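Long-range contacts in signal recognition particle receptor FtsY (Sulfolobus acidocaldarius, PDB 5L3S), which acts as the receptor for the signal recognition particle, joining a helical bundle to a P-loop nucleotide-binding domain of the SRP54-type family: residues L51-L55 with I69-L74; Q33-S37 with E292-S296; I81-K87 with A263-P269. All coordinates share one frame; numbering follows the deposited sequence.

Contact 1. Residues L51-L55 with I69-L74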
loop_
_atom_site.group_PDB
_atom_site.type_symbol
_atom_site.label_atom_id
_atom_site.label_comp_id
_atom_site.label_asym_id
_atom_site.label_seq_id
_atom_site.Cartn_x
_atom_site.Cartn_y
_atom_site.Cartn_z
ATOM N N LEU B 51 0.560 28.510 -6.366
ATOM C CA LEU B 51 1.853 28.907 -6.900
ATOM C C LEU B 51 1.707 29.962 -8.002
ATOM O O LEU B 51 2.337 31.021 -7.949
ATOM C CB LEU B 51 2.578 27.659 -7.424
ATOM C CG LEU B 51 3.948 27.873 -8.066
ATOM C CD1 LEU B 51 4.908 28.551 -7.080
ATOM C CD2 LEU B 51 4.505 26.545 -8.583
ATOM N N LYS B 52 0.861 29.676 -8.986
ATOM C CA LYS B 52 0.582 30.628 -10.065
ATOM C C LYS B 52 0.101 31.979 -9.529
ATOM O O LYS B 52 0.586 33.044 -9.940
ATOM C CB LYS B 52 -0.455 30.039 -11.024
ATOM C CG LYS B 52 -0.967 31.027 -12.063
ATOM C CD LYS B 52 -2.026 30.389 -12.952
ATOM C CE LYS B 52 -1.482 29.169 -13.682
ATOM N NZ LYS B 52 -2.414 28.702 -14.749
ATOM N N ASN B 53 -0.845 31.936 -8.596
ATOM C CA ASN B 53 -1.397 33.161 -8.030
ATOM C C ASN B 53 -0.397 33.970 -7.224
ATOM O O ASN B 53 -0.457 35.199 -7.201
ATOM C CB ASN B 53 -2.618 32.856 -7.175
ATOM C CG ASN B 53 -3.790 32.409 -7.998
ATOM O OD1 ASN B 53 -4.026 32.935 -9.083
ATOM N ND2 ASN B 53 -4.533 31.426 -7.496
ATOM N N ASN B 54 0.519 33.286 -6.555
ATOM C CA ASN B 54 1.559 33.991 -5.823
ATOM C C ASN B 54 2.517 34.701 -6.770
ATOM O O ASN B 54 3.098 35.720 -6.418
ATOM C CB ASN B 54 2.345 33.031 -4.934
ATOM C CG ASN B 54 3.395 33.739 -4.105
ATOM O OD1 ASN B 54 4.529 33.928 -4.546
ATOM N ND2 ASN B 54 3.019 34.146 -2.899
ATOM N N LEU B 55 2.683 34.170 -7.976
ATOM C CA LEU B 55 3.714 34.690 -8.875
ATOM C C LEU B 55 3.212 35.677 -9.934
ATOM O O LEU B 55 3.975 36.538 -10.377
ATOM C CB LEU B 55 4.497 33.546 -9.522
ATOM C CG LEU B 55 5.363 32.764 -8.529
ATOM C CD1 LEU B 55 5.952 31.517 -9.160
ATOM C CD2 LEU B 55 6.464 33.662 -7.971
ATOM N N ILE B 69 12.896 30.473 -10.608
ATOM C CA ILE B 69 12.148 31.164 -9.556
ATOM C C ILE B 69 10.868 30.395 -9.203
ATOM O O ILE B 69 10.491 30.305 -8.036
ATOM C CB ILE B 69 11.814 32.633 -9.929
ATOM C CG1 ILE B 69 13.062 33.510 -9.824
ATOM C CG2 ILE B 69 10.748 33.208 -9.004
ATOM C CD1 ILE B 69 13.768 33.742 -11.132
ATOM N N VAL B 70 10.215 29.834 -10.217
ATOM C CA VAL B 70 9.001 29.048 -10.012
ATOM C C VAL B 70 9.292 27.808 -9.185
ATOM O O VAL B 70 8.591 27.520 -8.212
ATOM C CB VAL B 70 8.377 28.609 -11.355
ATOM C CG1 VAL B 70 7.209 27.643 -11.126
ATOM C CG2 VAL B 70 7.924 29.823 -12.136
ATOM N N ILE B 71 10.331 27.076 -9.571
ATOM C CA ILE B 71 10.702 25.848 -8.877
ATOM C C ILE B 71 11.117 26.143 -7.439
ATOM O O ILE B 71 10.705 25.449 -6.507
ATOM C CB ILE B 71 11.827 25.104 -9.624
ATOM C CG1 ILE B 71 11.299 24.561 -10.958
ATOM C CG2 ILE B 71 12.375 23.972 -8.785
ATOM C CD1 ILE B 71 12.382 24.024 -11.885
ATOM N N ASN B 72 11.923 27.183 -7.253
ATOM C CA ASN B 72 12.355 27.549 -5.907
ATOM C C ASN B 72 11.214 28.059 -5.037
ATOM O O ASN B 72 11.173 27.777 -3.842
ATOM C CB ASN B 72 13.496 28.567 -5.950
ATOM C CG ASN B 72 14.811 27.928 -6.315
ATOM O OD1 ASN B 72 14.938 26.700 -6.295
ATOM N ND2 ASN B 72 15.801 28.747 -6.649
ATOM N N THR B 73 10.295 28.817 -5.631
ATOM C CA THR B 73 9.116 29.283 -4.903
ATOM C C THR B 73 8.290 28.074 -4.427
ATOM O O THR B 73 7.794 28.050 -3.297
ATOM C CB THR B 73 8.249 30.226 -5.764
ATOM O OG1 THR B 73 9.052 31.315 -6.226
ATOM C CG2 THR B 73 7.091 30.787 -4.961
ATOM N N LEU B 74 8.158 27.065 -5.284
ATOM C CA LEU B 74 7.427 25.851 -4.898
ATOM C C LEU B 74 8.126 25.054 -3.793
ATOM O O LEU B 74 7.480 24.588 -2.850
ATOM C CB LEU B 74 7.164 24.947 -6.110
ATOM C CG LEU B 74 6.383 23.674 -5.771
ATOM C CD1 LEU B 74 5.028 24.043 -5.195
ATOM C CD2 LEU B 74 6.213 22.763 -6.997
#

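Contact 2. Residues Q33-S37 with E292-S296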
loop_
_atom_site.group_PDB
_atom_site.type_symbol
_atom_site.label_atom_id
_atom_site.label_comp_id
_atom_site.label_asym_id
_atom_site.label_seq_id
_atom_site.Cartn_x
_atom_site.Cartn_y
_atom_site.Cartn_z
ATOM N N GLN B 33 5.584 16.003 -12.060
ATOM C CA GLN B 33 6.537 15.609 -11.032
ATOM C C GLN B 33 5.825 15.296 -9.714
ATOM O O GLN B 33 6.089 14.271 -9.086
ATOM C CB GLN B 33 7.600 16.704 -10.831
ATOM C CG GLN B 33 8.692 16.318 -9.839
ATOM C CD GLN B 33 9.933 17.195 -9.950
ATOM O OE1 GLN B 33 9.985 18.127 -10.759
ATOM N NE2 GLN B 33 10.942 16.898 -9.134
ATOM N N LEU B 34 4.919 16.176 -9.297
ATOM C CA LEU B 34 4.149 15.945 -8.075
ATOM C C LEU B 34 3.248 14.714 -8.205
ATOM O O LEU B 34 3.167 13.899 -7.286
ATOM C CB LEU B 34 3.307 17.174 -7.720
ATOM C CG LEU B 34 4.102 18.455 -7.396
ATOM C CD1 LEU B 34 3.191 19.672 -7.291
ATOM C CD2 LEU B 34 4.879 18.255 -6.129
ATOM N N LEU B 35 2.569 14.578 -9.341
ATOM C CA LEU B 35 1.669 13.432 -9.543
ATOM C C LEU B 35 2.460 12.133 -9.464
ATOM O O LEU B 35 2.023 11.163 -8.835
ATOM C CB LEU B 35 0.945 13.516 -10.898
ATOM C CG LEU B 35 -0.107 14.625 -11.080
ATOM C CD1 LEU B 35 -0.630 14.647 -12.527
ATOM C CD2 LEU B 35 -1.265 14.442 -10.102
ATOM N N ASP B 36 3.632 12.128 -10.095
ATOM C CA ASP B 36 4.525 10.973 -10.061
ATOM C C ASP B 36 4.989 10.667 -8.640
ATOM O O ASP B 36 5.362 9.538 -8.334
ATOM C CB ASP B 36 5.749 11.218 -10.947
ATOM C CG ASP B 36 6.636 9.983 -11.069
ATOM O OD1 ASP B 36 6.113 8.886 -11.374
ATOM O OD2 ASP B 36 7.858 10.101 -10.846
ATOM N N SER B 37 4.993 11.685 -7.786
ATOM C CA SER B 37 5.451 11.547 -6.411
ATOM C C SER B 37 4.312 11.145 -5.473
ATOM O O SER B 37 4.459 11.192 -4.251
ATOM C CB SER B 37 6.052 12.878 -5.935
ATOM O OG SER B 37 7.249 13.167 -6.640
ATOM N N GLU B 292 13.888 17.367 -0.796
ATOM C CA GLU B 292 15.016 16.862 -1.570
ATOM C C GLU B 292 14.666 15.555 -2.276
ATOM O O GLU B 292 15.022 15.361 -3.437
ATOM C CB GLU B 292 16.263 16.706 -0.696
ATOM C CG GLU B 292 16.934 18.049 -0.396
ATOM C CD GLU B 292 17.252 18.845 -1.662
ATOM O OE1 GLU B 292 17.990 18.317 -2.523
ATOM O OE2 GLU B 292 16.762 19.990 -1.799
ATOM N N ARG B 293 13.943 14.682 -1.586
ATOM C CA ARG B 293 13.554 13.386 -2.165
ATOM C C ARG B 293 12.740 13.602 -3.438
ATOM O O ARG B 293 13.054 13.058 -4.500
ATOM C CB ARG B 293 12.732 12.593 -1.167
ATOM C CG ARG B 293 12.347 11.183 -1.639
ATOM C CD ARG B 293 11.940 10.335 -0.449
ATOM N NE ARG B 293 11.646 8.944 -0.793
ATOM C CZ ARG B 293 12.561 7.981 -0.879
ATOM N NH1 ARG B 293 13.845 8.249 -0.665
ATOM N NH2 ARG B 293 12.192 6.748 -1.195
ATOM N N ILE B 294 11.714 14.435 -3.317
ATOM C CA ILE B 294 10.811 14.733 -4.419
ATOM C C ILE B 294 11.475 15.444 -5.594
ATOM O O ILE B 294 11.293 15.045 -6.743
ATOM C CB ILE B 294 9.601 15.548 -3.930
ATOM C CG1 ILE B 294 8.683 14.647 -3.101
ATOM C CG2 ILE B 294 8.862 16.192 -5.110
ATOM C CD1 ILE B 294 7.234 15.042 -3.143
ATOM N N PHE B 295 12.245 16.491 -5.315
ATOM C CA PHE B 295 12.842 17.287 -6.388
ATOM C C PHE B 295 14.276 16.890 -6.738
ATOM O O PHE B 295 14.960 17.601 -7.476
ATOM C CB PHE B 295 12.753 18.784 -6.071
ATOM C CG PHE B 295 11.348 19.299 -6.018
ATOM C CD1 PHE B 295 10.665 19.366 -4.817
ATOM C CD2 PHE B 295 10.699 19.694 -7.173
ATOM C CE1 PHE B 295 9.364 19.829 -4.771
ATOM C CE2 PHE B 295 9.400 20.159 -7.131
ATOM C CZ PHE B 295 8.732 20.226 -5.933
ATOM N N SER B 296 14.724 15.753 -6.216
ATOM C CA SER B 296 16.041 15.222 -6.561
ATOM C C SER B 296 16.049 13.700 -6.478
ATOM O O SER B 296 15.950 13.013 -7.495
ATOM C CB SER B 296 17.128 15.807 -5.655
ATOM O OG SER B 296 17.118 17.223 -5.681
HETATM O O HOH W 1 13.803 18.023 -9.736
#

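Contact 3. Residues I81-K87 with A263-P269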
loop_
_atom_site.group_PDB
_atom_site.type_symbol
_atom_site.label_atom_id
_atom_site.label_comp_id
_atom_site.label_asym_id
_atom_site.label_seq_id
_atom_site.Cartn_x
_atom_site.Cartn_y
_atom_site.Cartn_z
ATOM N N ILE B 81 4.842 24.615 4.329
ATOM C CA ILE B 81 3.627 23.857 4.633
ATOM C C ILE B 81 3.916 22.715 5.609
ATOM O O ILE B 81 3.128 22.443 6.515
ATOM C CB ILE B 81 2.983 23.270 3.363
ATOM C CG1 ILE B 81 2.390 24.381 2.500
ATOM C CG2 ILE B 81 1.887 22.300 3.722
ATOM C CD1 ILE B 81 1.228 25.102 3.153
ATOM N N LEU B 82 5.053 22.058 5.416
ATOM C CA LEU B 82 5.462 20.947 6.263
ATOM C C LEU B 82 6.050 21.410 7.599
ATOM O O LEU B 82 5.780 20.817 8.643
ATOM C CB LEU B 82 6.470 20.082 5.517
ATOM C CG LEU B 82 5.907 19.411 4.262
ATOM C CD1 LEU B 82 7.033 18.859 3.421
ATOM C CD2 LEU B 82 4.930 18.290 4.640
ATOM N N THR B 83 6.859 22.464 7.562
ATOM C CA THR B 83 7.499 22.994 8.770
ATOM C C THR B 83 6.474 23.527 9.775
ATOM O O THR B 83 6.624 23.346 10.984
ATOM C CB THR B 83 8.537 24.077 8.418
ATOM O OG1 THR B 83 9.555 23.500 7.591
ATOM C CG2 THR B 83 9.191 24.658 9.677
ATOM N N LYS B 84 5.416 24.149 9.266
ATOM C CA LYS B 84 4.361 24.702 10.116
ATOM C C LYS B 84 3.550 23.613 10.827
ATOM O O LYS B 84 3.014 23.834 11.916
ATOM C CB LYS B 84 3.434 25.594 9.287
ATOM C CG LYS B 84 2.337 26.270 10.083
ATOM C CD LYS B 84 1.379 27.045 9.186
ATOM C CE LYS B 84 0.280 27.701 10.010
ATOM N NZ LYS B 84 -0.704 28.426 9.161
ATOM N N ASN B 85 3.470 22.434 10.219
ATOM C CA ASN B 85 2.701 21.323 10.794
ATOM C C ASN B 85 3.442 20.452 11.806
ATOM O O ASN B 85 2.828 19.637 12.500
ATOM C CB ASN B 85 2.106 20.450 9.691
ATOM C CG ASN B 85 0.763 20.948 9.241
ATOM O OD1 ASN B 85 -0.221 20.820 9.964
ATOM N ND2 ASN B 85 0.715 21.552 8.056
ATOM N N GLN B 86 4.757 20.617 11.875
ATOM C CA GLN B 86 5.581 19.893 12.838
ATOM C C GLN B 86 5.151 20.166 14.277
ATOM O O GLN B 86 4.800 21.294 14.632
ATOM C CB GLN B 86 7.050 20.287 12.682
ATOM C CG GLN B 86 7.771 19.602 11.544
ATOM C CD GLN B 86 9.242 19.955 11.509
ATOM O OE1 GLN B 86 9.613 21.128 11.573
ATOM N NE2 GLN B 86 10.093 18.937 11.422
ATOM N N LYS B 87 5.200 19.125 15.097
ATOM C CA LYS B 87 4.892 19.228 16.518
ATOM C C LYS B 87 6.142 18.882 17.311
ATOM O O LYS B 87 7.188 18.578 16.733
ATOM C CB LYS B 87 3.779 18.247 16.894
ATOM C CG LYS B 87 2.492 18.414 16.105
ATOM C CD LYS B 87 1.845 19.763 16.367
ATOM C CE LYS B 87 0.350 19.712 16.086
ATOM N NZ LYS B 87 0.042 19.034 14.793
ATOM N N ALA B 263 -0.376 17.323 5.340
ATOM C CA ALA B 263 -0.152 18.645 5.900
ATOM C C ALA B 263 -1.083 19.660 5.253
ATOM O O ALA B 263 -1.723 20.454 5.943
ATOM C CB ALA B 263 1.296 19.058 5.718
ATOM N N TYR B 264 -1.170 19.622 3.925
ATOM C CA TYR B 264 -1.929 20.627 3.189
ATOM C C TYR B 264 -3.436 20.514 3.442
ATOM O O TYR B 264 -4.096 21.513 3.704
ATOM C CB TYR B 264 -1.610 20.556 1.683
ATOM C CG TYR B 264 -2.180 21.683 0.867
ATOM C CD1 TYR B 264 -3.445 21.592 0.302
ATOM C CD2 TYR B 264 -1.448 22.849 0.655
ATOM C CE1 TYR B 264 -3.965 22.634 -0.448
ATOM C CE2 TYR B 264 -1.956 23.883 -0.091
ATOM C CZ TYR B 264 -3.213 23.775 -0.639
ATOM O OH TYR B 264 -3.712 24.822 -1.379
ATOM N N GLU B 265 -3.971 19.300 3.372
ATOM C CA GLU B 265 -5.407 19.065 3.551
ATOM C C GLU B 265 -5.879 18.909 4.996
ATOM O O GLU B 265 -6.935 19.420 5.358
ATOM C CB GLU B 265 -5.837 17.804 2.796
ATOM C CG GLU B 265 -5.892 17.980 1.315
ATOM C CD GLU B 265 -6.961 18.960 0.918
ATOM O OE1 GLU B 265 -8.080 18.861 1.467
ATOM O OE2 GLU B 265 -6.680 19.831 0.072
ATOM N N LEU B 266 -5.122 18.171 5.801
ATOM C CA LEU B 266 -5.609 17.727 7.107
ATOM C C LEU B 266 -4.860 18.335 8.288
ATOM O O LEU B 266 -5.221 18.090 9.437
ATOM C CB LEU B 266 -5.538 16.203 7.206
ATOM C CG LEU B 266 -6.300 15.449 6.112
ATOM C CD1 LEU B 266 -6.135 13.947 6.268
ATOM C CD2 LEU B 266 -7.757 15.853 6.142
ATOM N N LYS B 267 -3.827 19.120 7.993
ATOM C CA LYS B 267 -2.936 19.650 9.019
ATOM C C LYS B 267 -2.402 18.555 9.930
ATOM O O LYS B 267 -2.298 18.752 11.138
ATOM C CB LYS B 267 -3.615 20.757 9.849
ATOM C CG LYS B 267 -3.903 22.024 9.055
ATOM C CD LYS B 267 -2.677 22.409 8.251
ATOM C CE LYS B 267 -3.021 23.255 7.037
ATOM N NZ LYS B 267 -1.866 23.319 6.098
ATOM N N LYS B 268 -2.073 17.400 9.351
ATOM C CA LYS B 268 -1.558 16.280 10.134
ATOM C C LYS B 268 -0.090 16.056 9.801
ATOM O O LYS B 268 0.304 16.118 8.642
ATOM C CB LYS B 268 -2.364 14.998 9.861
ATOM C CG LYS B 268 -3.796 15.069 10.365
ATOM C CD LYS B 268 -3.835 15.115 11.898
ATOM C CE LYS B 268 -5.271 15.088 12.406
ATOM N NZ LYS B 268 -5.377 15.413 13.850
ATOM N N PRO B 269 0.738 15.839 10.829
ATOM C CA PRO B 269 2.166 15.645 10.563
ATOM C C PRO B 269 2.566 14.176 10.405
ATOM O O PRO B 269 1.971 13.287 11.009
ATOM C CB PRO B 269 2.819 16.215 11.819
ATOM C CG PRO B 269 1.820 15.901 12.917
ATOM C CD PRO B 269 0.460 16.081 12.258
#

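Contact 1. Residues L51-L55 with I69-L74
The carboxamide of Asn54 meets Thr73 through OD1, which comes within 4.1 Å of the methyl CG2 as the two side chains pass at a slant, a contact without a hydrogen bond. A second flat group lies on the facing helix: the Ile69 carbonyl oxygen accepts the Thr73 hydroxyl, in a bond modelled rather short, and the Thr73 backbone N, the two coming from opposite faces of its plane. The hydroxyl bond turns OG1 back to its own helix, while CG2, anti to the backbone N, faces Leu51 and Asn54.

Behind this polar margin the contact is apolar. Leu51, with CG anti to the backbone N (chi1 178°), divides its two methyls between neighbours on the facing helix. CD1 rests on Thr73 CG2 at 3.8 Å, while CD2 sits 3.9 Å from Val70 CG1 and 4.0 Å from Leu74 CB, crossing both of those side chains at about a right angle. One turn on, Leu55 directs CD1 to Val70 CG2 at 4.0 Å and meets Thr73 tip to tip, CD2 standing 3.9 Å from OG1. The outlying pair is Leu55 CD2 with Ile69 CG2, 4.4 Å apart.

The axes of the two short segments come within 10.7 Å at an angle of 116°, so the side chains, not the backbones, fill the gap. Helix 20-36 is the third partner: Leu51 packs on Ile27, and Val70 on Leu23, Val26 and Leu30. Helices 20-36, 41-55 and 66-85 thus share an apolar core here, as in the helical bundle (N) domain of SRP54-type proteins.

Contact 2. Residues Q33-S37 with E292-S296
Gln33 reaches across to the last turn of helix 287-295 and gives a hydrogen bond from NE2 to Ile294 O at 3.0 Å, with an N-H...O angle of 155°. The acceptor lies in the plane of the glutamine amide, whereas the donor is tilted from the plane of the carbonyl. NE2 also donates to a water at 3.1 Å, and this water in turn donates to Phe295 O at 2.6 Å, so one amide group serves two successive carbonyls. The same NE2 stands 3.4 Å from Phe295 CD2, the amide and ring planes being turned 57° apart. An extended chain, with CG anti to the backbone N (chi1 -176°), carries the amide this far.

Beside the polar pair, Leu34 CD2 approaches Phe295 CZ at 4.3 Å. Ser37 CB touches Ile294 CD1 at 3.7 Å, and Ser37 OG lies 3.8 Å from Ile294 CG2. That hydroxyl is held by its bond to Gln33 O, 2.9 Å away, which keeps it on its own helix end. Ile294 CG2 also lies over one face of the Phe295 ring, toward its rim.

Farther out, Leu74, Lys75 and Ile78 of helix 66-85 pack against Phe295, while Thr44 and Leu48 of helix 41-55 touch Leu34. Because the chain stops at Ser296, no following helical turn can supply amides to Ile294 O and Phe295 O. A neutral side-chain amide and its water take that place, probably matching the partial negative charge of a helix C-terminus without a salt bridge.

Contact 3. Residues I81-K87 with A263-P269
Asn85 and Lys267 cross at about a right angle, the amide of the asparagine lying against both the backbone and the aliphatic chain of the lysine, with OD1 3.1 Å from Lys267 CA. The amide is fixed from its own helix: ND2 gives Ile81 O a hydrogen bond of 3.0 Å, at an N-H...O angle of 161° and close to the direction of the carbonyl. Lys267 is likewise turned back. Its chain bends at chi2 (-47°) and brings NZ to Ala263 O at 2.9 Å, arriving from above the carbonyl plane.

Beneath these polar groups Ala263 CB packs against Asn85 ND2 and, at 3.9 Å each, against Ile81 CG2 and Leu82 CD2. Ile81 CD1 slants toward the Tyr264 ring, 4.3 Å from CD2, and the tyrosine hydroxyl continues to Asp50 in helix 41-55. At the end of helix 66-85, Asn85 O lies 3.5 Å from Pro269 CB. Lys87, bent at both chi2 and chi4, crosses the proline at about a right angle and brings NZ to 3.9 Å from its CD.

Helix 258-266 finishes in a wider pi-type turn, and Lys267, with phi at 52°, redirects the chain toward strand 270-274. Leu82 also packs on Pro287 and Phe290 of helix 287-295. The C-terminal end of helix 66-85 thus meets helix 258-266 and the turn after it through apolar side chains, an asparagine amide and a lysine chain, as at the interface between helical bundle and GTPase-fold domain in SRP-type proteins.

From the N terminus, helix 20-36 brings in residues 33-37, the first half of contact 2, whose partner waits at the very end of the chain. Residues 51-55 follow, and contact 1 soon closes a short loop at 69-74, pairing helices 41-55 and 66-85 within the bundle. Helix 66-85 then opens contact 3 at 81-87; most of the P-loop domain intervenes before 263-269 closes it. Contact 2 closes last, at 292-296, enclosing the other two, which stand in series; none cross. Contacts 2 and 3 both tie bundle to nucleotide-binding domain, and contacts 1 and 2 meet directly where Leu74 packs on Phe295.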